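Long-range contact in universal stress protein (Mycobacterium smegmatis, PDB 5AHW), which binds cyclic AMP as a member of the universal stress protein family and probably acts in cyclic nucleotide signalling: residues A28-F42 with A81-P95. Numbering follows the deposited sequence.
With CMP (adenosine-3',5'-cyclic-monophosphate), chain K.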
loop_
_atom_site.group_PDB
_atom_site.type_symbol
_atom_site.label_atom_id
_atom_site.label_comp_id
_atom_site.label_asym_id
_atom_site.label_seq_id
_atom_site.Cartn_x
_atom_site.Cartn_y
_atom_site.Cartn_z
ATOM N N ALA B 28 2.699 4.702 -10.692
ATOM C CA ALA B 28 2.535 4.280 -12.074
ATOM C C ALA B 28 3.663 4.808 -12.965
ATOM O O ALA B 28 4.209 4.059 -13.781
ATOM C CB ALA B 28 1.216 4.749 -12.614
ATOM N N ALA B 29 3.985 6.104 -12.860
ATOM C CA ALA B 29 4.973 6.641 -13.750
ATOM C C ALA B 29 6.284 5.892 -13.533
ATOM O O ALA B 29 6.978 5.569 -14.511
ATOM C CB ALA B 29 5.131 8.118 -13.556
ATOM N N ALA B 30 6.608 5.568 -12.273
ATOM C CA ALA B 30 7.899 4.875 -11.947
ATOM C C ALA B 30 7.958 3.438 -12.422
ATOM O O ALA B 30 9.021 2.944 -12.758
ATOM C CB ALA B 30 8.161 4.883 -10.468
ATOM N N SER B 31 6.825 2.749 -12.355
ATOM C CA SER B 31 6.714 1.384 -12.827
ATOM C C SER B 31 6.467 1.351 -14.333
ATOM O O SER B 31 6.421 0.283 -14.907
ATOM C CB SER B 31 5.542 0.688 -12.153
ATOM O OG SER B 31 5.388 1.136 -10.828
ATOM N N ASN B 32 6.279 2.512 -14.963
ATOM C CA ASN B 32 5.787 2.550 -16.302
ATOM C C ASN B 32 4.459 1.802 -16.469
ATOM O O ASN B 32 4.320 1.006 -17.377
ATOM C CB ASN B 32 6.840 1.908 -17.186
ATOM C CG ASN B 32 6.896 2.527 -18.539
ATOM O OD1 ASN B 32 6.527 3.691 -18.719
ATOM N ND2 ASN B 32 7.378 1.765 -19.508
ATOM N N ALA B 33 3.494 2.014 -15.555
ATOM C CA ALA B 33 2.225 1.282 -15.599
ATOM C C ALA B 33 1.050 2.068 -16.133
ATOM O O ALA B 33 1.010 3.293 -16.101
ATOM C CB ALA B 33 1.895 0.706 -14.241
ATOM N N LYS B 34 0.060 1.331 -16.599
ATOM C CA LYS B 34 -1.239 1.906 -16.839
ATOM C C LYS B 34 -1.853 2.296 -15.471
ATOM O O LYS B 34 -1.910 1.465 -14.565
ATOM C CB LYS B 34 -2.103 0.868 -17.535
ATOM C CG LYS B 34 -3.493 1.343 -17.901
ATOM C CD LYS B 34 -4.160 0.367 -18.879
ATOM C CE LYS B 34 -5.662 0.656 -19.002
ATOM N NZ LYS B 34 -6.283 0.135 -20.271
ATOM N N LEU B 35 -2.300 3.543 -15.354
ATOM C CA LEU B 35 -3.143 3.947 -14.272
ATOM C C LEU B 35 -4.658 4.031 -14.638
ATOM O O LEU B 35 -5.055 4.677 -15.641
ATOM C CB LEU B 35 -2.712 5.282 -13.785
ATOM C CG LEU B 35 -3.461 5.813 -12.576
ATOM C CD1 LEU B 35 -3.090 5.081 -11.324
ATOM C CD2 LEU B 35 -3.111 7.287 -12.388
ATOM N N ILE B 36 -5.482 3.411 -13.796
ATOM C CA ILE B 36 -6.935 3.431 -13.949
ATOM C C ILE B 36 -7.487 4.211 -12.752
ATOM O O ILE B 36 -7.315 3.815 -11.600
ATOM C CB ILE B 36 -7.491 2.001 -14.061
ATOM C CG1 ILE B 36 -6.924 1.306 -15.308
ATOM C CG2 ILE B 36 -9.012 2.009 -14.214
ATOM C CD1 ILE B 36 -7.307 -0.154 -15.490
ATOM N N ILE B 37 -8.091 5.358 -13.024
ATOM C CA ILE B 37 -8.727 6.119 -11.973
ATOM C C ILE B 37 -10.202 5.730 -11.966
ATOM O O ILE B 37 -10.898 5.868 -12.989
ATOM C CB ILE B 37 -8.567 7.643 -12.213
ATOM C CG1 ILE B 37 -7.096 8.012 -12.456
ATOM C CG2 ILE B 37 -9.163 8.453 -11.044
ATOM C CD1 ILE B 37 -6.832 9.491 -12.702
ATOM N N ALA B 38 -10.687 5.269 -10.825
ATOM C CA ALA B 38 -12.076 4.856 -10.681
ATOM C C ALA B 38 -12.857 5.689 -9.658
ATOM O O ALA B 38 -12.342 6.041 -8.596
ATOM C CB ALA B 38 -12.140 3.372 -10.316
ATOM N N THR B 39 -14.088 6.029 -9.999
ATOM C CA THR B 39 -14.961 6.725 -9.100
ATOM C C THR B 39 -16.281 5.961 -9.075
ATOM O O THR B 39 -16.983 5.797 -10.131
ATOM C CB THR B 39 -15.230 8.164 -9.548
ATOM O OG1 THR B 39 -14.018 8.908 -9.502
ATOM C CG2 THR B 39 -16.233 8.840 -8.650
ATOM N N ALA B 40 -16.620 5.471 -7.890
ATOM C CA ALA B 40 -17.864 4.706 -7.743
ATOM C C ALA B 40 -18.950 5.679 -7.394
ATOM O O ALA B 40 -18.718 6.599 -6.617
ATOM C CB ALA B 40 -17.748 3.677 -6.634
ATOM N N TYR B 41 -20.133 5.478 -7.923
ATOM C CA TYR B 41 -21.270 6.318 -7.547
ATOM C C TYR B 41 -22.626 5.564 -7.772
ATOM O O TYR B 41 -22.698 4.677 -8.592
ATOM C CB TYR B 41 -21.238 7.635 -8.351
ATOM C CG TYR B 41 -21.599 7.442 -9.785
ATOM C CD1 TYR B 41 -20.710 6.900 -10.678
ATOM C CD2 TYR B 41 -22.858 7.764 -10.247
ATOM C CE1 TYR B 41 -21.060 6.681 -12.000
ATOM C CE2 TYR B 41 -23.232 7.542 -11.575
ATOM C CZ TYR B 41 -22.330 7.014 -12.448
ATOM O OH TYR B 41 -22.705 6.824 -13.769
ATOM N N PHE B 42 -23.650 5.915 -6.984
ATOM C CA PHE B 42 -25.073 5.500 -7.202
ATOM C C PHE B 42 -25.797 6.660 -7.938
ATOM O O PHE B 42 -26.019 7.702 -7.345
ATOM C CB PHE B 42 -25.793 5.291 -5.860
ATOM C CG PHE B 42 -25.049 4.455 -4.801
ATOM C CD1 PHE B 42 -24.903 3.071 -4.939
ATOM C CD2 PHE B 42 -24.646 5.041 -3.580
ATOM C CE1 PHE B 42 -24.339 2.311 -3.926
ATOM C CE2 PHE B 42 -24.033 4.279 -2.550
ATOM C CZ PHE B 42 -23.889 2.908 -2.730
ATOM N N ALA B 81 1.795 14.203 -11.761
ATOM C CA ALA B 81 2.695 13.399 -10.981
ATOM C C ALA B 81 3.529 12.511 -11.802
ATOM O O ALA B 81 4.230 11.674 -11.245
ATOM C CB ALA B 81 1.906 12.511 -10.081
ATOM N N GLY B 82 3.361 12.576 -13.118
ATOM C CA GLY B 82 4.156 11.762 -14.002
ATOM C C GLY B 82 3.470 10.693 -14.826
ATOM O O GLY B 82 3.999 10.290 -15.852
ATOM N N ALA B 83 2.325 10.210 -14.407
ATOM C CA ALA B 83 1.692 9.149 -15.197
ATOM C C ALA B 83 1.328 9.645 -16.611
ATOM O O ALA B 83 0.915 10.789 -16.784
ATOM C CB ALA B 83 0.458 8.642 -14.473
ATOM N N THR B 84 1.494 8.782 -17.604
ATOM C CA THR B 84 1.210 9.097 -18.981
ATOM C C THR B 84 0.201 8.147 -19.614
ATOM O O THR B 84 -0.333 8.444 -20.686
ATOM C CB THR B 84 2.490 8.995 -19.850
ATOM O OG1 THR B 84 3.064 7.694 -19.664
ATOM C CG2 THR B 84 3.535 10.088 -19.470
ATOM N N ASP B 85 -0.033 6.985 -19.018
ATOM C CA ASP B 85 -1.049 6.093 -19.520
ATOM C C ASP B 85 -2.240 5.981 -18.517
ATOM O O ASP B 85 -2.264 5.087 -17.685
ATOM C CB ASP B 85 -0.416 4.740 -19.745
ATOM C CG ASP B 85 -1.399 3.737 -20.276
ATOM O OD1 ASP B 85 -2.520 4.163 -20.600
ATOM O OD2 ASP B 85 -1.045 2.541 -20.377
ATOM N N ILE B 86 -3.235 6.862 -18.657
ATOM C CA ILE B 86 -4.331 7.037 -17.685
ATOM C C ILE B 86 -5.695 6.786 -18.305
ATOM O O ILE B 86 -6.023 7.294 -19.375
ATOM C CB ILE B 86 -4.322 8.471 -17.138
ATOM C CG1 ILE B 86 -2.939 8.794 -16.565
ATOM C CG2 ILE B 86 -5.411 8.668 -16.102
ATOM C CD1 ILE B 86 -2.682 10.272 -16.409
ATOM N N GLU B 87 -6.510 6.019 -17.602
ATOM C CA GLU B 87 -7.812 5.621 -18.082
ATOM C C GLU B 87 -8.766 6.090 -16.997
ATOM O O GLU B 87 -8.413 5.969 -15.827
ATOM C CB GLU B 87 -7.799 4.122 -18.201
ATOM C CG GLU B 87 -9.023 3.473 -18.819
ATOM C CD GLU B 87 -8.860 1.954 -19.003
ATOM O OE1 GLU B 87 -8.153 1.575 -19.961
ATOM O OE2 GLU B 87 -9.432 1.148 -18.189
ATOM N N GLU B 88 -9.918 6.682 -17.341
ATOM C CA GLU B 88 -10.919 7.057 -16.300
ATOM C C GLU B 88 -12.096 6.037 -16.342
ATOM O O GLU B 88 -12.569 5.687 -17.457
ATOM C CB GLU B 88 -11.438 8.464 -16.554
ATOM C CG GLU B 88 -10.419 9.570 -16.685
ATOM C CD GLU B 88 -11.039 10.857 -17.185
ATOM O OE1 GLU B 88 -12.258 10.921 -17.280
ATOM O OE2 GLU B 88 -10.351 11.833 -17.506
ATOM N N ARG B 89 -12.534 5.524 -15.187
ATOM C CA ARG B 89 -13.668 4.578 -15.126
ATOM C C ARG B 89 -14.766 5.039 -14.149
ATOM O O ARG B 89 -14.609 4.847 -12.955
ATOM C CB ARG B 89 -13.212 3.202 -14.645
ATOM C CG ARG B 89 -12.066 2.571 -15.399
ATOM C CD ARG B 89 -12.449 2.111 -16.784
ATOM N NE ARG B 89 -13.580 1.218 -16.610
ATOM C CZ ARG B 89 -13.532 -0.111 -16.582
ATOM N NH1 ARG B 89 -12.403 -0.772 -16.848
ATOM N NH2 ARG B 89 -14.666 -0.763 -16.316
ATOM N N PRO B 90 -15.847 5.657 -14.643
ATOM C CA PRO B 90 -17.002 5.913 -13.801
ATOM C C PRO B 90 -17.667 4.592 -13.539
ATOM O O PRO B 90 -18.006 3.955 -14.460
ATOM C CB PRO B 90 -17.917 6.767 -14.684
ATOM C CG PRO B 90 -17.431 6.548 -16.074
ATOM C CD PRO B 90 -16.017 6.150 -16.016
ATOM N N VAL B 91 -17.813 4.161 -12.298
ATOM C CA VAL B 91 -18.378 2.859 -11.998
ATOM C C VAL B 91 -19.650 2.994 -11.184
ATOM O O VAL B 91 -19.686 3.709 -10.176
ATOM C CB VAL B 91 -17.385 1.974 -11.228
ATOM C CG1 VAL B 91 -18.083 0.672 -10.797
ATOM C CG2 VAL B 91 -16.224 1.677 -12.124
ATOM N N VAL B 92 -20.695 2.300 -11.609
ATOM C CA VAL B 92 -21.993 2.326 -10.900
ATOM C C VAL B 92 -21.953 1.307 -9.789
ATOM O O VAL B 92 -21.551 0.179 -10.026
ATOM C CB VAL B 92 -23.141 1.987 -11.812
ATOM C CG1 VAL B 92 -24.440 1.939 -10.995
ATOM C CG2 VAL B 92 -23.202 3.033 -12.934
ATOM N N GLY B 93 -22.276 1.729 -8.568
ATOM C CA GLY B 93 -22.211 0.842 -7.418
ATOM C C GLY B 93 -21.451 1.442 -6.201
ATOM O O GLY B 93 -21.092 2.626 -6.173
ATOM N N ALA B 94 -21.229 0.596 -5.201
ATOM C CA ALA B 94 -20.738 1.068 -3.929
ATOM C C ALA B 94 -19.216 1.050 -4.054
ATOM O O ALA B 94 -18.683 0.362 -4.906
ATOM C CB ALA B 94 -21.242 0.200 -2.785
ATOM N N PRO B 95 -18.517 1.849 -3.224
ATOM C CA PRO B 95 -17.128 1.979 -3.468
ATOM C C PRO B 95 -16.359 0.666 -3.324
ATOM O O PRO B 95 -15.457 0.396 -4.170
ATOM C CB PRO B 95 -16.658 2.988 -2.404
ATOM C CG PRO B 95 -17.881 3.682 -1.959
ATOM C CD PRO B 95 -19.046 2.837 -2.273
HETATM P P CMP K . -9.518 9.070 0.952
HETATM O O1P CMP K . -8.147 9.710 1.130
HETATM O O2P CMP K . -10.556 10.092 0.909
HETATM O "O5'" CMP K . -9.832 7.904 1.971
HETATM C "C5'" CMP K . -10.798 6.842 1.773
HETATM C "C4'" CMP K . -10.623 6.365 0.359
HETATM O "O4'" CMP K . -11.619 5.453 -0.068
HETATM C "C3'" CMP K . -10.683 7.446 -0.653
HETATM O "O3'" CMP K . -9.554 8.289 -0.472
HETATM C "C2'" CMP K . -10.784 6.656 -1.966
HETATM O "O2'" CMP K . -9.537 6.098 -2.403
HETATM C "C1'" CMP K . -11.712 5.524 -1.495
HETATM N N9 CMP K . -13.089 5.905 -1.894
HETATM C C8 CMP K . -14.047 6.440 -1.114
HETATM N N7 CMP K . -15.145 6.725 -1.830
HETATM C C5 CMP K . -14.909 6.359 -3.068
HETATM C C6 CMP K . -15.660 6.338 -4.336
HETATM N N6 CMP K . -16.905 6.792 -4.365
HETATM N N1 CMP K . -15.056 5.867 -5.436
HETATM C C2 CMP K . -13.800 5.407 -5.430
HETATM N N3 CMP K . -13.042 5.406 -4.313
HETATM C C4 CMP K . -13.542 5.853 -3.132
#
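A29, in the last helical turn before strand 34-41, sets its CB 3.3 Å from the carbonyl C of G82. The backbone comes this close because G82, in the Schellman motif ending helix 65-80, has no side chain to collide with A29 CB; its positive phi also favours glycine. K34 begins the strand with CG anti to the backbone N (chi1 -178°), its CB 3.5 Å from D85 OD2 and its NZ in a salt bridge with E87, though E87 OE1 is less surely placed. A long ion pair links E87 to R89. L35 N hydrogen-bonds to D85 O and L35 O accepts a bond from E87 N, starting a ladder that runs to G93. I36 lies alongside E87 and R89, its CG2 packing on the aliphatic CG of R89. On the other face, beta-branched I37 reaches I86 CG2 with CD1 (3.8 Å). The strands are neighbours in the five-stranded parallel sheet of the Usp fold (order 3-2-1-4-5); helix 65-80 makes the crossover, and 86-92 is the outermost strand here. T39 pairs with P90, where a proline costs the ladder nothing: T39 N bonds to R89 O, T39 O takes a bond from V91 N (2.8 Å, 179°), and T39 OG1 hydrogen-bonds to T11 O. A40, small enough to admit P95 CA 3.6 Å from its CB, holds the adenine edge with its backbone: N donates to N1 of the nucleotide and O accepts a hydrogen bond from N6 at 2.9 Å. P95 CB lies 3.9 Å from adenine C5. Y41, its CG between backbone N and carbonyl carbon (chi1 72°), puts CD1 near V91 O, CE1 near P90 CB and OH near V92 CG2. F42 sets CZ against A94 CB, with G93 O over one face of its ring.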